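TSC1 N-terminal domain (PDB 7A0M) probably binds lysosomal phosphoinositides as the N-terminal helical part of TSC1, helping to bring the TSC complex to lysosomes, where it regulates mTORC1. Local coordinates at residues L104-T108 / D167-L173; W96-D101 / W144-L148; L149-M153 / A191-F195; T121-L125 / A179-K183. All blocks are in the same frame, centred on the assembly; numbering follows the deposited sequence.

Interaction 1 of 4, residues L104-T108 / D167-L173; sequences LDNAT and DLKEQVL
The carbonyl oxygen of Leu-104 is covered by hydrocarbon: the aliphatic chain of Lys-169 passes over it, with Lys-169 CD 3.5 Å from Leu-104 O, and no hydrogen bond joins the two segments. The Lys-169 chain leaves with CG anti to the backbone N (chi1 178°) and stays extended beyond, which carries its methylenes past the carbonyl and its ammonium group towards Asp-105. NZ stops 4.9 Å from Asp-105 OD1, too far for a salt bridge, although the opposite charges probably attract weakly.

Leu-104 itself forks into helix 168-183. Its CD2 meets Val-172 CG1 at 3.9 Å, while CD1 reaches Leu-173 CD2 at the same separation, the two leucines crossing at about a right angle. Further along, the backbone oxygen of Ala-107 touches Leu-168 CD1 (3.8 Å). At the solvent-facing end, Thr-108 CG2 lies 3.7 Å from Asp-167 OD1. That oxygen also accepts the backbone N-H of Lys-169 (N to OD1 2.8 Å), forming an Asx turn at the start of helix 168-183.

The contact thus joins the C-terminal part of helix 89-105 and the residues that follow to the beginning of helix 168-183. Ala-114 of helix 113-125 touches both Ala-107 and Val-172, and Leu-173 continues onto Leu-148, Arg-151 and Trp-152 of helix 142-153.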
loop_
_atom_site.group_PDB
_atom_site.type_symbol
_atom_site.label_atom_id
_atom_site.label_comp_id
_atom_site.label_asym_id
_atom_site.label_seq_id
_atom_site.Cartn_x
_atom_site.Cartn_y
_atom_site.Cartn_z
ATOM N N LEU B 104 -15.265 -44.806 25.729
ATOM C CA LEU B 104 -15.975 -43.605 25.297
ATOM C C LEU B 104 -17.351 -43.505 25.943
ATOM O O LEU B 104 -17.822 -42.404 26.253
ATOM C CB LEU B 104 -16.093 -43.585 23.773
ATOM C CG LEU B 104 -14.795 -43.319 23.008
ATOM C CD1 LEU B 104 -15.048 -43.278 21.508
ATOM C CD2 LEU B 104 -14.147 -42.027 23.481
ATOM N N ASP B 105 -18.015 -44.644 26.152
ATOM C CA ASP B 105 -19.356 -44.628 26.724
ATOM C C ASP B 105 -19.358 -44.280 28.208
ATOM O O ASP B 105 -20.410 -43.910 28.741
ATOM C CB ASP B 105 -20.031 -45.985 26.513
ATOM C CG ASP B 105 -20.258 -46.303 25.048
ATOM O OD1 ASP B 105 -20.250 -45.365 24.226
ATOM O OD2 ASP B 105 -20.440 -47.494 24.720
ATOM N N ASN B 106 -18.213 -44.391 28.886
ATOM C CA ASN B 106 -18.130 -44.148 30.323
ATOM C C ASN B 106 -17.091 -43.087 30.677
ATOM O O ASN B 106 -16.681 -42.994 31.839
ATOM C CB ASN B 106 -17.825 -45.450 31.064
ATOM C CG ASN B 106 -18.887 -46.510 30.838
ATOM O OD1 ASN B 106 -19.904 -46.541 31.529
ATOM N ND2 ASN B 106 -18.653 -47.384 29.868
ATOM N N ALA B 107 -16.649 -42.292 29.699
ATOM C CA ALA B 107 -15.590 -41.320 29.954
ATOM C C ALA B 107 -16.020 -40.266 30.969
ATOM O O ALA B 107 -15.227 -39.866 31.830
ATOM C CB ALA B 107 -15.161 -40.657 28.646
ATOM N N THR B 108 -17.266 -39.803 30.885
ATOM C CA THR B 108 -17.729 -38.741 31.770
ATOM C C THR B 108 -18.116 -39.241 33.155
ATOM O O THR B 108 -18.151 -38.442 34.098
ATOM C CB THR B 108 -18.925 -38.015 31.148
ATOM O OG1 THR B 108 -20.067 -38.882 31.150
ATOM C CG2 THR B 108 -18.613 -37.600 29.718
ATOM N N ASP B 167 -16.300 -31.409 26.873
ATOM C CA ASP B 167 -16.762 -32.760 27.171
ATOM C C ASP B 167 -15.606 -33.749 27.063
ATOM O O ASP B 167 -14.867 -33.742 26.079
ATOM C CB ASP B 167 -17.903 -33.154 26.229
ATOM C CG ASP B 167 -18.605 -34.429 26.660
ATOM O OD1 ASP B 167 -17.950 -35.491 26.721
ATOM O OD2 ASP B 167 -19.819 -34.367 26.948
ATOM N N LEU B 168 -15.460 -34.604 28.079
ATOM C CA LEU B 168 -14.339 -35.539 28.101
ATOM C C LEU B 168 -14.412 -36.545 26.963
ATOM O O LEU B 168 -13.371 -36.961 26.441
ATOM C CB LEU B 168 -14.284 -36.268 29.443
ATOM C CG LEU B 168 -13.505 -35.588 30.571
ATOM C CD1 LEU B 168 -13.601 -36.404 31.848
ATOM C CD2 LEU B 168 -12.053 -35.397 30.165
ATOM N N LYS B 169 -15.619 -36.942 26.553
ATOM C CA LYS B 169 -15.729 -37.863 25.428
ATOM C C LYS B 169 -15.254 -37.201 24.142
ATOM O O LYS B 169 -14.556 -37.825 23.335
ATOM C CB LYS B 169 -17.165 -38.365 25.280
ATOM C CG LYS B 169 -17.356 -39.299 24.092
ATOM C CD LYS B 169 -18.775 -39.839 24.017
ATOM C CE LYS B 169 -19.079 -40.383 22.630
ATOM N NZ LYS B 169 -20.499 -40.804 22.495
ATOM N N GLU B 170 -15.623 -35.935 23.936
ATOM C CA GLU B 170 -15.131 -35.208 22.773
ATOM C C GLU B 170 -13.642 -34.914 22.906
ATOM O O GLU B 170 -12.906 -34.951 21.915
ATOM C CB GLU B 170 -15.922 -33.912 22.592
ATOM C CG GLU B 170 -15.522 -33.079 21.379
ATOM C CD GLU B 170 -14.672 -31.870 21.747
ATOM O OE1 GLU B 170 -13.583 -32.049 22.330
ATOM O OE2 GLU B 170 -15.105 -30.733 21.469
ATOM N N GLN B 171 -13.183 -34.623 24.127
ATOM C CA GLN B 171 -11.763 -34.350 24.336
ATOM C C GLN B 171 -10.914 -35.581 24.045
ATOM O O GLN B 171 -9.841 -35.473 23.441
ATOM C CB GLN B 171 -11.524 -33.857 25.763
ATOM C CG GLN B 171 -11.988 -32.430 26.014
ATOM C CD GLN B 171 -11.916 -32.042 27.478
ATOM O OE1 GLN B 171 -11.353 -32.768 28.297
ATOM N NE2 GLN B 171 -12.486 -30.890 27.814
ATOM N N VAL B 172 -11.377 -36.761 24.465
ATOM C CA VAL B 172 -10.627 -37.987 24.203
ATOM C C VAL B 172 -10.510 -38.222 22.703
ATOM O O VAL B 172 -9.418 -38.473 22.180
ATOM C CB VAL B 172 -11.278 -39.186 24.915
ATOM C CG1 VAL B 172 -10.686 -40.489 24.400
ATOM C CG2 VAL B 172 -11.070 -39.082 26.415
ATOM N N LEU B 173 -11.635 -38.143 21.989
ATOM C CA LEU B 173 -11.599 -38.295 20.538
ATOM C C LEU B 173 -10.743 -37.214 19.890
ATOM O O LEU B 173 -9.983 -37.488 18.955
ATOM C CB LEU B 173 -13.019 -38.270 19.973
ATOM C CG LEU B 173 -13.826 -39.563 20.113
ATOM C CD1 LEU B 173 -15.251 -39.366 19.623
ATOM C CD2 LEU B 173 -13.151 -40.700 19.363
#

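Interaction 2 of 4, residues W96-D101 / W144-L148; sequences WDKLLD and WLNRL
Arg-147 joins helix 142-153 to helix 89-105 through a salt-bridge network with Asp-97 and Asp-101, set beside an aromatic and aliphatic layer; the axes of segments 96-101 and 144-148 lie 11.5 Å apart at 12°. The arginine chain bends at its second torsion (chi2 -84°) and again at its third, laying the guanidinium across the neighbouring helix. NE and NH2 turn to the carboxylate of Asp-97, a salt bridge whose exact lengths are doubtful because OD1 is modelled too close to the group. NH2 also makes a weak bond to the backbone oxygen of Asp-97 (2.6 Å). On the other branch, NH1 donates to Asp-101 OD2 at 3.2 Å along a nearly straight path, approaching from above the carboxylate plane; Asp-101 OD1 is held in turn by Arg-151. Leu-100 CD2 sits over the centre of the guanidinium, 3.7 Å above its plane. A methionine in place of Arg-147 would probably leave Asp-97 without this cationic partner and Asp-101 with one positive mate fewer.

Deeper in, Trp-144 places CE3 and CZ3 over one face of the Trp-96 indole, CZ3 lying 3.7 Å from Trp-96 CG, with the ring planes inclined at 57°. Leu-148 comes instead to the indole edge, its CD2 3.5 Å from Trp-96 CH2. Trp-96 NE1 is bonded to Thr-121, and Phe-117 stacks on the ring. Such side-by-side, like-directed helices, alternating with others along the chain, are consistent with an alpha-solenoid of HEAT-like type.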
loop_
_atom_site.group_PDB
_atom_site.type_symbol
_atom_site.label_atom_id
_atom_site.label_comp_id
_atom_site.label_asym_id
_atom_site.label_seq_id
_atom_site.Cartn_x
_atom_site.Cartn_y
_atom_site.Cartn_z
ATOM N N TRP B 96 -6.742 -51.958 22.063
ATOM C CA TRP B 96 -7.169 -50.569 21.931
ATOM C C TRP B 96 -8.480 -50.476 21.158
ATOM O O TRP B 96 -9.393 -49.739 21.550
ATOM C CB TRP B 96 -6.055 -49.756 21.270
ATOM C CG TRP B 96 -6.296 -48.276 21.206
ATOM C CD1 TRP B 96 -5.778 -47.326 22.040
ATOM C CD2 TRP B 96 -7.040 -47.567 20.206
ATOM N NE1 TRP B 96 -6.196 -46.076 21.652
ATOM C CE2 TRP B 96 -6.965 -46.195 20.524
ATOM C CE3 TRP B 96 -7.776 -47.960 19.085
ATOM C CZ2 TRP B 96 -7.600 -45.217 19.762
ATOM C CZ3 TRP B 96 -8.406 -46.986 18.329
ATOM C CH2 TRP B 96 -8.313 -45.631 18.671
ATOM N N ASP B 97 -8.587 -51.218 20.053
ATOM C CA ASP B 97 -9.832 -51.258 19.292
ATOM C C ASP B 97 -10.969 -51.832 20.128
ATOM O O ASP B 97 -12.114 -51.373 20.039
ATOM C CB ASP B 97 -9.630 -52.097 18.027
ATOM C CG ASP B 97 -10.738 -51.916 17.007
ATOM O OD1 ASP B 97 -11.706 -51.184 17.291
ATOM O OD2 ASP B 97 -10.645 -52.523 15.919
ATOM N N LYS B 98 -10.667 -52.836 20.951
ATOM C CA LYS B 98 -11.692 -53.488 21.757
ATOM C C LYS B 98 -12.186 -52.597 22.893
ATOM O O LYS B 98 -13.363 -52.669 23.266
ATOM C CB LYS B 98 -11.138 -54.812 22.279
ATOM C CG LYS B 98 -12.098 -55.701 23.025
ATOM C CD LYS B 98 -11.358 -56.962 23.438
ATOM C CE LYS B 98 -12.278 -57.978 24.070
ATOM N NZ LYS B 98 -13.368 -58.412 23.154
ATOM N N LEU B 99 -11.315 -51.756 23.451
ATOM C CA LEU B 99 -11.667 -50.920 24.592
ATOM C C LEU B 99 -12.165 -49.531 24.211
ATOM O O LEU B 99 -12.613 -48.794 25.097
ATOM C CB LEU B 99 -10.464 -50.766 25.530
ATOM C CG LEU B 99 -9.837 -52.040 26.098
ATOM C CD1 LEU B 99 -8.837 -51.700 27.191
ATOM C CD2 LEU B 99 -10.896 -52.991 26.608
ATOM N N LEU B 100 -12.088 -49.150 22.933
ATOM C CA LEU B 100 -12.409 -47.781 22.536
ATOM C C LEU B 100 -13.833 -47.401 22.930
ATOM O O LEU B 100 -14.049 -46.460 23.702
ATOM C CB LEU B 100 -12.201 -47.609 21.030
ATOM C CG LEU B 100 -12.516 -46.210 20.498
ATOM C CD1 LEU B 100 -11.662 -45.165 21.201
ATOM C CD2 LEU B 100 -12.313 -46.144 18.992
ATOM N N ASP B 101 -14.819 -48.126 22.408
ATOM C CA ASP B 101 -16.222 -47.814 22.659
ATOM C C ASP B 101 -16.612 -47.987 24.127
ATOM O O ASP B 101 -17.364 -47.155 24.651
ATOM C CB ASP B 101 -17.124 -48.668 21.764
ATOM C CG ASP B 101 -17.040 -48.266 20.306
ATOM O OD1 ASP B 101 -16.813 -47.069 20.041
ATOM O OD2 ASP B 101 -17.197 -49.141 19.429
ATOM N N TRP B 144 -6.387 -46.689 13.009
ATOM C CA TRP B 144 -6.600 -46.023 14.286
ATOM C C TRP B 144 -7.429 -44.763 14.080
ATOM O O TRP B 144 -8.415 -44.519 14.785
ATOM C CB TRP B 144 -5.243 -45.653 14.892
ATOM C CG TRP B 144 -4.268 -46.792 15.042
ATOM C CD1 TRP B 144 -3.472 -47.299 14.056
ATOM C CD2 TRP B 144 -3.869 -47.455 16.253
ATOM N NE1 TRP B 144 -2.668 -48.290 14.555
ATOM C CE2 TRP B 144 -2.881 -48.400 15.902
ATOM C CE3 TRP B 144 -4.273 -47.369 17.590
ATOM C CZ2 TRP B 144 -2.293 -49.250 16.838
ATOM C CZ3 TRP B 144 -3.684 -48.216 18.519
ATOM C CH2 TRP B 144 -2.706 -49.144 18.136
ATOM N N LEU B 145 -7.028 -43.950 13.099
ATOM C CA LEU B 145 -7.685 -42.677 12.824
ATOM C C LEU B 145 -9.126 -42.865 12.356
ATOM O O LEU B 145 -10.025 -42.134 12.791
ATOM C CB LEU B 145 -6.872 -41.915 11.780
ATOM C CG LEU B 145 -5.563 -41.320 12.300
ATOM C CD1 LEU B 145 -4.577 -41.113 11.165
ATOM C CD2 LEU B 145 -5.832 -40.010 13.016
ATOM N N ASN B 146 -9.364 -43.830 11.462
ATOM C CA ASN B 146 -10.713 -44.034 10.938
ATOM C C ASN B 146 -11.691 -44.390 12.048
ATOM O O ASN B 146 -12.835 -43.920 12.052
ATOM C CB ASN B 146 -10.716 -45.119 9.861
ATOM C CG ASN B 146 -10.108 -44.649 8.556
ATOM O OD1 ASN B 146 -10.014 -43.449 8.296
ATOM N ND2 ASN B 146 -9.718 -45.597 7.714
ATOM N N ARG B 147 -11.264 -45.226 12.997
ATOM C CA ARG B 147 -12.108 -45.524 14.148
ATOM C C ARG B 147 -12.399 -44.266 14.956
ATOM O O ARG B 147 -13.541 -44.030 15.365
ATOM C CB ARG B 147 -11.441 -46.587 15.020
ATOM C CG ARG B 147 -11.732 -48.009 14.575
ATOM C CD ARG B 147 -13.056 -48.482 15.142
ATOM N NE ARG B 147 -12.879 -49.156 16.425
ATOM C CZ ARG B 147 -13.785 -49.166 17.397
ATOM N NH1 ARG B 147 -14.932 -48.524 17.243
ATOM N NH2 ARG B 147 -13.538 -49.812 18.528
ATOM N N LEU B 148 -11.378 -43.440 15.183
ATOM C CA LEU B 148 -11.583 -42.184 15.894
ATOM C C LEU B 148 -12.427 -41.214 15.077
ATOM O O LEU B 148 -13.290 -40.518 15.625
ATOM C CB LEU B 148 -10.232 -41.557 16.232
ATOM C CG LEU B 148 -9.321 -42.318 17.194
ATOM C CD1 LEU B 148 -8.045 -41.535 17.427
ATOM C CD2 LEU B 148 -10.039 -42.570 18.512
#

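Interaction 3 of 4, residues L149-M153 / A191-F195; sequences LVRWM and ALNAF
Phe-195 inserts its ring among Leu-149, Val-150 and Met-153 at a helix-helix joint of the probable alpha-solenoid, where segments 149-153 and 191-195 cross at -38° with their axes 11.4 Å apart. No hydrogen bond crosses the contact, whose touching side chains are all apolar. Val-150 comes to the ring edge, CG2 lying 3.6 Å from Phe-195 CZ, whereas Leu-149 CB approaches CE1 obliquely at 3.5 Å. Past the ring, Leu-149 reaches the other helix directly, with CD1 3.6 Å from Ala-191 CB.

A Met-aromatic contact adds to this packing. Met-153 is present as selenomethionine; its chain is bent at the second torsion (chi2 -81°), so the residue follows the ring instead of extending past it, and SE stands 4.9 Å from the ring centroid in an oblique position. Replacing Phe-195 by an alanine would probably open a gap between Leu-149, Val-150 and Met-153 and free the selenomethionine end to turn.

Helix 199-214 also packs here, Leu-208 on Leu-149 and Ser-204 on Met-153. At the tip of the bent chain, Met-153 CE touches both Phe-195 CB, at 3.7 Å, and Leu-192 CD1, at 4.0 Å.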
loop_
_atom_site.group_PDB
_atom_site.type_symbol
_atom_site.label_atom_id
_atom_site.label_comp_id
_atom_site.label_asym_id
_atom_site.label_seq_id
_atom_site.Cartn_x
_atom_site.Cartn_y
_atom_site.Cartn_z
ATOM N N LEU B 149 -12.184 -41.147 13.764
ATOM C CA LEU B 149 -12.907 -40.208 12.912
ATOM C C LEU B 149 -14.397 -40.519 12.879
ATOM O O LEU B 149 -15.230 -39.629 13.081
ATOM C CB LEU B 149 -12.329 -40.224 11.499
ATOM C CG LEU B 149 -11.045 -39.424 11.304
ATOM C CD1 LEU B 149 -10.446 -39.701 9.940
ATOM C CD2 LEU B 149 -11.325 -37.946 11.478
ATOM N N VAL B 150 -14.752 -41.779 12.617
ATOM C CA VAL B 150 -16.164 -42.150 12.520
ATOM C C VAL B 150 -16.905 -41.791 13.803
ATOM O O VAL B 150 -18.015 -41.248 13.766
ATOM C CB VAL B 150 -16.298 -43.648 12.185
ATOM C CG1 VAL B 150 -17.626 -44.199 12.697
ATOM C CG2 VAL B 150 -16.180 -43.870 10.687
ATOM N N ARG B 151 -16.304 -42.069 14.952
ATOM C CA ARG B 151 -16.935 -41.697 16.213
ATOM C C ARG B 151 -16.956 -40.186 16.434
ATOM O O ARG B 151 -17.863 -39.666 17.097
ATOM C CB ARG B 151 -16.238 -42.443 17.339
ATOM C CG ARG B 151 -16.312 -43.923 17.042
ATOM C CD ARG B 151 -17.042 -44.676 18.106
ATOM N NE ARG B 151 -16.989 -46.107 17.845
ATOM C CZ ARG B 151 -17.737 -46.694 16.916
ATOM N NH1 ARG B 151 -18.573 -45.966 16.187
ATOM N NH2 ARG B 151 -17.677 -48.003 16.732
ATOM N N TRP B 152 -15.955 -39.474 15.922
ATOM C CA TRP B 152 -15.935 -38.027 16.071
ATOM C C TRP B 152 -16.967 -37.341 15.185
ATOM O O TRP B 152 -17.388 -36.224 15.502
ATOM C CB TRP B 152 -14.537 -37.493 15.763
ATOM C CG TRP B 152 -14.356 -36.061 16.125
ATOM C CD1 TRP B 152 -13.988 -35.565 17.338
ATOM C CD2 TRP B 152 -14.526 -34.932 15.262
ATOM N NE1 TRP B 152 -13.924 -34.194 17.289
ATOM C CE2 TRP B 152 -14.249 -33.781 16.024
ATOM C CE3 TRP B 152 -14.886 -34.783 13.918
ATOM C CZ2 TRP B 152 -14.321 -32.497 15.489
ATOM C CZ3 TRP B 152 -14.957 -33.508 13.390
ATOM C CH2 TRP B 152 -14.676 -32.382 14.173
HETATM N N MSE B 153 -17.393 -37.982 14.099
HETATM C CA MSE B 153 -18.356 -37.377 13.176
HETATM C C MSE B 153 -19.804 -37.656 13.584
HETATM O O MSE B 153 -20.735 -37.017 13.089
HETATM C CB MSE B 153 -18.118 -37.878 11.749
HETATM C CG MSE B 153 -16.743 -37.549 11.188
HETATM SE SE MSE B 153 -16.581 -35.729 10.505
HETATM C CE MSE B 153 -14.688 -35.752 10.037
ATOM N N ALA B 191 -6.846 -39.980 5.826
ATOM C CA ALA B 191 -8.080 -40.463 6.436
ATOM C C ALA B 191 -9.155 -39.381 6.452
ATOM O O ALA B 191 -10.345 -39.679 6.298
ATOM C CB ALA B 191 -7.800 -40.968 7.850
ATOM N N LEU B 192 -8.757 -38.120 6.644
ATOM C CA LEU B 192 -9.733 -37.036 6.670
ATOM C C LEU B 192 -10.327 -36.779 5.291
ATOM O O LEU B 192 -11.473 -36.327 5.186
ATOM C CB LEU B 192 -9.089 -35.761 7.217
ATOM C CG LEU B 192 -10.026 -34.573 7.451
ATOM C CD1 LEU B 192 -11.042 -34.899 8.537
ATOM C CD2 LEU B 192 -9.240 -33.321 7.802
ATOM N N ASN B 193 -9.567 -37.061 4.228
ATOM C CA ASN B 193 -10.043 -36.795 2.874
ATOM C C ASN B 193 -11.314 -37.573 2.554
ATOM O O ASN B 193 -12.165 -37.085 1.802
ATOM C CB ASN B 193 -8.947 -37.126 1.861
ATOM C CG ASN B 193 -9.370 -36.845 0.431
ATOM O OD1 ASN B 193 -9.400 -35.694 -0.005
ATOM N ND2 ASN B 193 -9.696 -37.899 -0.306
ATOM N N ALA B 194 -11.455 -38.783 3.101
ATOM C CA ALA B 194 -12.667 -39.565 2.869
ATOM C C ALA B 194 -13.901 -38.848 3.404
ATOM O O ALA B 194 -14.966 -38.877 2.775
ATOM C CB ALA B 194 -12.531 -40.947 3.506
ATOM N N PHE B 195 -13.780 -38.199 4.563
ATOM C CA PHE B 195 -14.901 -37.460 5.129
ATOM C C PHE B 195 -15.115 -36.109 4.458
ATOM O O PHE B 195 -16.231 -35.578 4.509
ATOM C CB PHE B 195 -14.705 -37.271 6.635
ATOM C CG PHE B 195 -14.825 -38.544 7.425
ATOM C CD1 PHE B 195 -13.731 -39.373 7.610
ATOM C CD2 PHE B 195 -16.039 -38.911 7.985
ATOM C CE1 PHE B 195 -13.848 -40.546 8.336
ATOM C CE2 PHE B 195 -16.160 -40.079 8.714
ATOM C CZ PHE B 195 -15.063 -40.897 8.889
#

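Interaction 4 of 4, residues T121-L125 / A179-K183; sequences TLEIL and AFGKK
Thr-121 begins the contact with its methyl group: CG2 lies 3.4 Å from Phe-180 CE2, the two side chains crossing at about a right angle. The hydroxyl serves other partners, since OG1 is hydrogen-bonded to Phe-117 O and to Trp-96 NE1. One residue on, at the exposed margin, Leu-122 CD2 touches Ala-179 CB at 4.1 Å.

Leu-125, a full turn after Thr-121, makes the largest contribution to the buried surface and points at the opposing helix. Its branches divide the work. CD1 packs on Ala-179, 3.7 Å from CB and equally close to the backbone oxygen, while CD2 and CG lie over one face of the Phe-180 ring, CD2 3.5 Å from CE1. The backbone of Leu-125 supplies the one hydrogen bond between the segments. Lys-183 swings round at its second torsion (chi2 75°) and brings NZ to within 2.6 Å of Leu-125 O, in the carbonyl plane, with a C=O...N angle of 159°. Because helix 113-125 finishes here, the ammonium group is likely to be drawn also by the partial negative charge of the helix end. Glu-129 and Phe-141 lie against the same lysine.

Beyond this pair, Phe-180 meets the Trp-144 ring of helix 142-153. Segments 121-125 and 179-183 run side by side, their axes 10.7 Å apart at 10°, like-directed neighbours as in one layer of an alpha-solenoid.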
loop_
_atom_site.group_PDB
_atom_site.type_symbol
_atom_site.label_atom_id
_atom_site.label_comp_id
_atom_site.label_asym_id
_atom_site.label_seq_id
_atom_site.Cartn_x
_atom_site.Cartn_y
_atom_site.Cartn_z
ATOM N N THR B 121 -3.136 -44.554 25.083
ATOM C CA THR B 121 -2.933 -44.162 23.693
ATOM C C THR B 121 -1.587 -43.471 23.508
ATOM O O THR B 121 -0.870 -43.738 22.536
ATOM C CB THR B 121 -4.073 -43.250 23.239
ATOM O OG1 THR B 121 -5.318 -43.951 23.340
ATOM C CG2 THR B 121 -3.861 -42.801 21.805
ATOM N N LEU B 122 -1.225 -42.580 24.435
ATOM C CA LEU B 122 0.043 -41.864 24.325
ATOM C C LEU B 122 1.229 -42.811 24.470
ATOM O O LEU B 122 2.255 -42.633 23.804
ATOM C CB LEU B 122 0.108 -40.749 25.369
ATOM C CG LEU B 122 -0.888 -39.603 25.176
ATOM C CD1 LEU B 122 -0.894 -38.679 26.384
ATOM C CD2 LEU B 122 -0.569 -38.829 23.906
ATOM N N GLU B 123 1.111 -43.816 25.341
ATOM C CA GLU B 123 2.198 -44.776 25.513
ATOM C C GLU B 123 2.398 -45.615 24.258
ATOM O O GLU B 123 3.532 -45.968 23.914
ATOM C CB GLU B 123 1.912 -45.677 26.714
ATOM C CG GLU B 123 1.975 -44.973 28.056
ATOM C CD GLU B 123 1.309 -45.771 29.159
ATOM O OE1 GLU B 123 0.667 -46.796 28.848
ATOM O OE2 GLU B 123 1.414 -45.366 30.335
ATOM N N ILE B 124 1.307 -45.946 23.562
ATOM C CA ILE B 124 1.411 -46.691 22.311
ATOM C C ILE B 124 2.151 -45.873 21.260
ATOM O O ILE B 124 3.004 -46.394 20.530
ATOM C CB ILE B 124 0.008 -47.093 21.820
ATOM C CG1 ILE B 124 -0.650 -48.060 22.802
ATOM C CG2 ILE B 124 0.082 -47.709 20.431
ATOM C CD1 ILE B 124 -2.087 -48.379 22.457
ATOM N N LEU B 125 1.843 -44.578 21.175
ATOM C CA LEU B 125 2.415 -43.743 20.123
ATOM C C LEU B 125 3.891 -43.443 20.355
ATOM O O LEU B 125 4.619 -43.170 19.392
ATOM C CB LEU B 125 1.634 -42.433 20.021
ATOM C CG LEU B 125 0.181 -42.521 19.562
ATOM C CD1 LEU B 125 -0.470 -41.147 19.586
ATOM C CD2 LEU B 125 0.125 -43.117 18.172
ATOM N N ALA B 179 -3.238 -36.411 18.601
ATOM C CA ALA B 179 -2.030 -37.160 18.932
ATOM C C ALA B 179 -1.631 -38.088 17.791
ATOM O O ALA B 179 -0.455 -38.155 17.415
ATOM C CB ALA B 179 -2.235 -37.950 20.224
ATOM N N PHE B 180 -2.598 -38.820 17.234
ATOM C CA PHE B 180 -2.314 -39.655 16.071
ATOM C C PHE B 180 -1.917 -38.806 14.870
ATOM O O PHE B 180 -1.059 -39.205 14.074
ATOM C CB PHE B 180 -3.524 -40.527 15.738
ATOM C CG PHE B 180 -3.610 -41.784 16.554
ATOM C CD1 PHE B 180 -2.882 -42.906 16.199
ATOM C CD2 PHE B 180 -4.423 -41.846 17.671
ATOM C CE1 PHE B 180 -2.961 -44.064 16.949
ATOM C CE2 PHE B 180 -4.507 -42.998 18.422
ATOM C CZ PHE B 180 -3.775 -44.107 18.063
ATOM N N GLY B 181 -2.535 -37.634 14.722
ATOM C CA GLY B 181 -2.189 -36.767 13.609
ATOM C C GLY B 181 -0.808 -36.158 13.754
ATOM O O GLY B 181 -0.100 -35.959 12.764
ATOM N N LYS B 182 -0.407 -35.846 14.989
ATOM C CA LYS B 182 0.942 -35.340 15.217
ATOM C C LYS B 182 1.995 -36.390 14.888
ATOM O O LYS B 182 3.085 -36.051 14.414
ATOM C CB LYS B 182 1.089 -34.876 16.667
ATOM C CG LYS B 182 2.411 -34.187 16.968
ATOM C CD LYS B 182 2.534 -33.849 18.445
ATOM C CE LYS B 182 3.691 -32.896 18.698
ATOM N NZ LYS B 182 3.572 -32.217 20.017
ATOM N N LYS B 183 1.685 -37.665 15.125
ATOM C CA LYS B 183 2.636 -38.734 14.843
ATOM C C LYS B 183 2.670 -39.075 13.357
ATOM O O LYS B 183 3.742 -39.347 12.805
ATOM C CB LYS B 183 2.288 -39.971 15.671
ATOM C CG LYS B 183 3.392 -41.010 15.734
ATOM C CD LYS B 183 4.507 -40.549 16.662
ATOM C CE LYS B 183 5.723 -41.459 16.572
ATOM N NZ LYS B 183 5.387 -42.869 16.915
#

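The four contacts tie together five helices, 89-105, 113-125, 142-153, 168-183 and 185-196. Interactions 1 and 2 share helix 89-105, 2 and 3 share 142-153, and 1 and 4 share 168-183. Centres lie 12 to 17 Å apart. Interaction 2 closes before interaction 3 opens, whereas every other pair interleaves along the chain. Interaction 2 touches all the others, by packing and by a salt bridge, and interactions 1 and 3 also touch; interaction 4 touches neither 1 nor 3. Helices well separated in sequence are thereby held as one body, in a continuous run of helix packing through this part of the helical domain.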